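SVS_variant_AS1 (Streptomyces sp. CWA1, PDB 6TJA) is an engineered ancestral terpene cyclase related to spiroviolene synthase, and probably converts a linear prenyl diphosphate into a polycyclic hydrocarbon by metal-dependent cyclisation. Local coordinates at residues T54-P65 with H300-R311. Sequence-based numbering, arbitrary orientation.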
loop_
_atom_site.group_PDB
_atom_site.type_symbol
_atom_site.label_atom_id
_atom_site.label_comp_id
_atom_site.label_asym_id
_atom_site.label_seq_id
_atom_site.Cartn_x
_atom_site.Cartn_y
_atom_site.Cartn_z
ATOM N N THR A 54 11.980 8.682 23.418
ATOM C CA THR A 54 12.088 7.472 22.548
ATOM C C THR A 54 13.552 7.266 22.121
ATOM O O THR A 54 13.902 6.105 21.919
ATOM C CB THR A 54 11.197 7.508 21.301
ATOM O OG1 THR A 54 11.599 8.594 20.456
ATOM C CG2 THR A 54 9.726 7.585 21.659
ATOM N N HIS A 55 14.360 8.333 22.033
ATOM C CA HIS A 55 15.730 8.343 21.456
ATOM C C HIS A 55 15.676 7.693 20.079
ATOM O O HIS A 55 16.381 6.702 19.856
ATOM C CB HIS A 55 16.746 7.602 22.335
ATOM C CG HIS A 55 16.838 8.126 23.720
ATOM N ND1 HIS A 55 17.575 9.249 24.030
ATOM C CD2 HIS A 55 16.266 7.701 24.867
ATOM C CE1 HIS A 55 17.471 9.492 25.316
ATOM N NE2 HIS A 55 16.667 8.555 25.854
ATOM N N SER A 56 14.833 8.207 19.193
ATOM C CA SER A 56 14.648 7.580 17.871
ATOM C C SER A 56 15.890 7.822 17.005
ATOM O O SER A 56 16.123 7.026 16.096
ATOM C CB SER A 56 13.377 8.031 17.254
ATOM O OG SER A 56 12.292 7.554 18.043
ATOM N N ALA A 57 16.702 8.839 17.290
ATOM C CA ALA A 57 17.941 9.108 16.519
ATOM C C ALA A 57 18.972 8.032 16.864
ATOM O O ALA A 57 19.575 7.483 15.960
ATOM C CB ALA A 57 18.449 10.498 16.788
ATOM N N ASP A 58 19.041 7.631 18.122
ATOM C CA ASP A 58 19.872 6.485 18.568
ATOM C C ASP A 58 19.397 5.233 17.813
ATOM O O ASP A 58 20.231 4.468 17.295
ATOM C CB ASP A 58 19.794 6.302 20.092
ATOM C CG ASP A 58 20.838 5.356 20.670
ATOM O OD1 ASP A 58 21.977 5.841 20.942
ATOM O OD2 ASP A 58 20.520 4.146 20.834
ATOM N N PHE A 59 18.082 5.024 17.788
ATOM C CA PHE A 59 17.436 3.865 17.128
ATOM C C PHE A 59 17.909 3.805 15.670
ATOM O O PHE A 59 18.499 2.799 15.314
ATOM C CB PHE A 59 15.920 3.948 17.285
ATOM C CG PHE A 59 15.157 2.861 16.589
ATOM C CD1 PHE A 59 14.897 1.674 17.234
ATOM C CD2 PHE A 59 14.692 3.044 15.299
ATOM C CE1 PHE A 59 14.180 0.674 16.593
ATOM C CE2 PHE A 59 13.954 2.053 14.672
ATOM C CZ PHE A 59 13.719 0.860 15.312
ATOM N N PHE A 60 17.660 4.818 14.842
ATOM C CA PHE A 60 17.862 4.664 13.387
ATOM C C PHE A 60 19.339 4.851 13.010
ATOM O O PHE A 60 19.711 4.338 11.949
ATOM C CB PHE A 60 16.950 5.560 12.559
ATOM C CG PHE A 60 16.760 4.996 11.167
ATOM C CD1 PHE A 60 16.059 3.816 10.984
ATOM C CD2 PHE A 60 17.334 5.599 10.066
ATOM C CE1 PHE A 60 15.925 3.256 9.722
ATOM C CE2 PHE A 60 17.150 5.070 8.802
ATOM C CZ PHE A 60 16.441 3.907 8.631
ATOM N N ALA A 61 20.148 5.488 13.867
ATOM C CA ALA A 61 21.616 5.590 13.720
ATOM C C ALA A 61 22.250 4.191 13.769
ATOM O O ALA A 61 23.395 4.011 13.287
ATOM C CB ALA A 61 22.162 6.511 14.799
ATOM N N ARG A 62 21.549 3.236 14.372
ATOM C CA ARG A 62 21.916 1.799 14.391
ATOM C C ARG A 62 21.488 1.069 13.108
ATOM O O ARG A 62 22.088 0.016 12.808
ATOM C CB ARG A 62 21.310 1.132 15.619
ATOM C CG ARG A 62 21.818 1.726 16.925
ATOM C CD ARG A 62 20.973 1.136 18.043
ATOM N NE ARG A 62 21.330 1.661 19.343
ATOM C CZ ARG A 62 22.353 1.236 20.063
ATOM N NH1 ARG A 62 23.108 0.243 19.626
ATOM N NH2 ARG A 62 22.612 1.796 21.227
ATOM N N PHE A 63 20.534 1.595 12.374
ATOM C CA PHE A 63 20.090 0.991 11.134
ATOM C C PHE A 63 20.988 1.396 9.983
ATOM O O PHE A 63 21.241 0.629 9.130
ATOM C CB PHE A 63 18.662 1.411 10.815
ATOM C CG PHE A 63 17.629 0.627 11.526
ATOM C CD1 PHE A 63 17.629 0.553 12.889
ATOM C CD2 PHE A 63 16.673 -0.053 10.830
ATOM C CE1 PHE A 63 16.693 -0.176 13.550
ATOM C CE2 PHE A 63 15.730 -0.791 11.481
ATOM C CZ PHE A 63 15.734 -0.845 12.842
ATOM N N ALA A 64 21.490 2.615 10.017
ATOM C CA ALA A 64 22.332 3.147 8.967
ATOM C C ALA A 64 23.567 3.801 9.574
ATOM O O ALA A 64 23.740 4.985 9.518
ATOM C CB ALA A 64 21.540 4.135 8.156
ATOM N N PRO A 65 24.430 2.999 10.148
ATOM C CA PRO A 65 25.563 3.567 10.851
ATOM C C PRO A 65 26.706 4.154 10.023
ATOM O O PRO A 65 27.580 4.646 10.626
ATOM C CB PRO A 65 26.013 2.432 11.749
ATOM C CG PRO A 65 25.616 1.213 11.034
ATOM C CD PRO A 65 24.441 1.535 10.176
ATOM N N HIS A 300 21.780 -4.867 10.572
ATOM C CA HIS A 300 22.013 -3.756 11.535
ATOM C C HIS A 300 20.697 -3.395 12.219
ATOM O O HIS A 300 20.727 -3.106 13.418
ATOM C CB HIS A 300 22.605 -2.514 10.828
ATOM C CG HIS A 300 24.076 -2.570 10.629
ATOM N ND1 HIS A 300 24.929 -2.996 11.627
ATOM C CD2 HIS A 300 24.858 -2.207 9.590
ATOM C CE1 HIS A 300 26.183 -2.883 11.224
ATOM N NE2 HIS A 300 26.164 -2.432 9.968
ATOM N N GLY A 301 19.610 -3.339 11.441
ATOM C CA GLY A 301 18.240 -3.044 11.912
ATOM C C GLY A 301 17.755 -4.067 12.927
ATOM O O GLY A 301 17.355 -3.640 13.974
ATOM N N ILE A 302 17.815 -5.376 12.627
ATOM C CA ILE A 302 17.340 -6.455 13.538
ATOM C C ILE A 302 18.062 -6.288 14.879
ATOM O O ILE A 302 17.395 -6.162 15.902
ATOM C CB ILE A 302 17.568 -7.859 12.960
ATOM C CG1 ILE A 302 16.736 -8.120 11.704
ATOM C CG2 ILE A 302 17.318 -8.929 14.020
ATOM C CD1 ILE A 302 17.144 -9.372 10.954
ATOM N N ARG A 303 19.389 -6.279 14.847
ATOM C CA ARG A 303 20.259 -6.112 16.043
ATOM C C ARG A 303 19.968 -4.786 16.751
ATOM O O ARG A 303 19.801 -4.785 17.986
ATOM C CB ARG A 303 21.734 -6.136 15.632
ATOM C CG ARG A 303 22.711 -6.007 16.795
ATOM C CD ARG A 303 22.378 -6.884 17.992
ATOM N NE ARG A 303 23.394 -6.607 18.977
ATOM C CZ ARG A 303 24.253 -7.496 19.471
ATOM N NH1 ARG A 303 24.177 -8.780 19.151
ATOM N NH2 ARG A 303 25.168 -7.095 20.328
ATOM N N GLY A 304 19.938 -3.692 16.006
ATOM C CA GLY A 304 19.704 -2.343 16.559
ATOM C C GLY A 304 18.340 -2.238 17.214
ATOM O O GLY A 304 18.235 -1.680 18.339
ATOM N N ASN A 305 17.293 -2.718 16.542
ATOM C CA ASN A 305 15.958 -2.836 17.171
ATOM C C ASN A 305 16.060 -3.576 18.508
ATOM O O ASN A 305 15.531 -3.064 19.531
ATOM C CB ASN A 305 14.982 -3.563 16.270
ATOM C CG ASN A 305 13.629 -3.657 16.922
ATOM O OD1 ASN A 305 12.908 -2.666 16.947
ATOM N ND2 ASN A 305 13.311 -4.823 17.460
ATOM N N ALA A 306 16.693 -4.738 18.540
ATOM C CA ALA A 306 16.789 -5.544 19.786
ATOM C C ALA A 306 17.577 -4.771 20.855
ATOM O O ALA A 306 17.135 -4.706 22.021
ATOM C CB ALA A 306 17.405 -6.883 19.494
ATOM N N GLU A 307 18.689 -4.160 20.460
ATOM C CA GLU A 307 19.673 -3.542 21.391
ATOM C C GLU A 307 19.057 -2.250 21.933
ATOM O O GLU A 307 19.043 -2.069 23.152
ATOM C CB GLU A 307 21.028 -3.303 20.694
ATOM C CG GLU A 307 22.164 -3.088 21.664
ATOM C CD GLU A 307 23.576 -3.207 21.116
ATOM O OE1 GLU A 307 23.897 -4.253 20.496
ATOM O OE2 GLU A 307 24.370 -2.265 21.341
ATOM N N TRP A 308 18.550 -1.383 21.060
ATOM C CA TRP A 308 17.858 -0.131 21.479
ATOM C C TRP A 308 16.754 -0.481 22.492
ATOM O O TRP A 308 16.654 0.228 23.501
ATOM C CB TRP A 308 17.323 0.650 20.269
ATOM C CG TRP A 308 16.330 1.717 20.603
ATOM C CD1 TRP A 308 16.563 3.048 20.767
ATOM C CD2 TRP A 308 14.925 1.522 20.814
ATOM N NE1 TRP A 308 15.396 3.694 21.060
ATOM C CE2 TRP A 308 14.371 2.788 21.081
ATOM C CE3 TRP A 308 14.082 0.407 20.780
ATOM C CZ2 TRP A 308 13.005 2.963 21.339
ATOM C CZ3 TRP A 308 12.732 0.582 21.021
ATOM C CH2 TRP A 308 12.205 1.843 21.317
ATOM N N GLY A 309 15.997 -1.555 22.243
ATOM C CA GLY A 309 15.010 -2.136 23.176
ATOM C C GLY A 309 15.551 -2.347 24.588
ATOM O O GLY A 309 14.875 -1.927 25.538
ATOM N N LEU A 310 16.732 -2.952 24.745
ATOM C CA LEU A 310 17.314 -3.263 26.082
ATOM C C LEU A 310 17.982 -2.037 26.753
ATOM O O LEU A 310 18.471 -2.223 27.880
ATOM C CB LEU A 310 18.326 -4.396 25.915
ATOM C CG LEU A 310 17.799 -5.713 25.348
ATOM C CD1 LEU A 310 18.964 -6.583 24.916
ATOM C CD2 LEU A 310 16.922 -6.448 26.352
ATOM N N ARG A 311 17.988 -0.843 26.134
ATOM C CA ARG A 311 18.553 0.430 26.686
ATOM C C ARG A 311 17.537 1.589 26.581
ATOM O O ARG A 311 16.544 1.614 27.355
ATOM C CB ARG A 311 19.814 0.841 25.908
ATOM C CG ARG A 311 20.777 -0.288 25.555
ATOM C CD ARG A 311 21.927 0.189 24.677
ATOM N NE ARG A 311 22.971 -0.811 24.433
ATOM C CZ ARG A 311 23.952 -1.150 25.287
ATOM N NH1 ARG A 311 24.047 -0.583 26.479
ATOM N NH2 ARG A 311 24.835 -2.075 24.948
#
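Trp308 lays one face of its indole against Phe59, whose edge meets the five-membered ring in a T-shaped pair with planes at 80° and centroids 5.1 Å apart. Phe59 CB adds a CH-pi contact over the same ring. The indole reaches the residues just before helix 56-61 because chi1 of Trp308, 165°, sets CG anti to the backbone N; there Trp308 NE1 donates to Thr54 O at 3.0 Å, the acceptor lying in the ring plane, and a weak second bond goes to the carbonyl oxygen of His55, the N-cap residue. Shortening Trp308 to an alanine is likely to leave Thr54 O without this donor and open a gap beside the Phe59 edge.

Farther along, glycines let the backbones close in. Gly301 CA sits over the centre of the Phe63 ring, 3.3 Å from its centroid, and Arg62 CB packs 3.9 Å from Gly304 CA; a beta carbon on either glycine would clash. Pro65 CG lies over one face of the His300 imidazole in a CH-pi contact, and His300 ND1 is hydrogen-bonded to Glu18 O.

Arg62, extended from CG to NE, grips Asp58 OD2 side-on through NE (3.0 Å) and NH2, while NH1 forms a salt bridge to Glu307 OE2 at 3.3 Å, though the hydrogen bond within it is weak. Arg303 holds Glu307 OE1 with two nitrogens, and Arg311 NH2 adds a long salt bridge to OE2. The contact thus joins helix 56-61 to the end of helix 289-309 within the all-helical terpene synthase fold, aromatic packing lying beside a network in which Asp58 and Glu307 probably offset the charge of Arg62, Arg303 and Arg311.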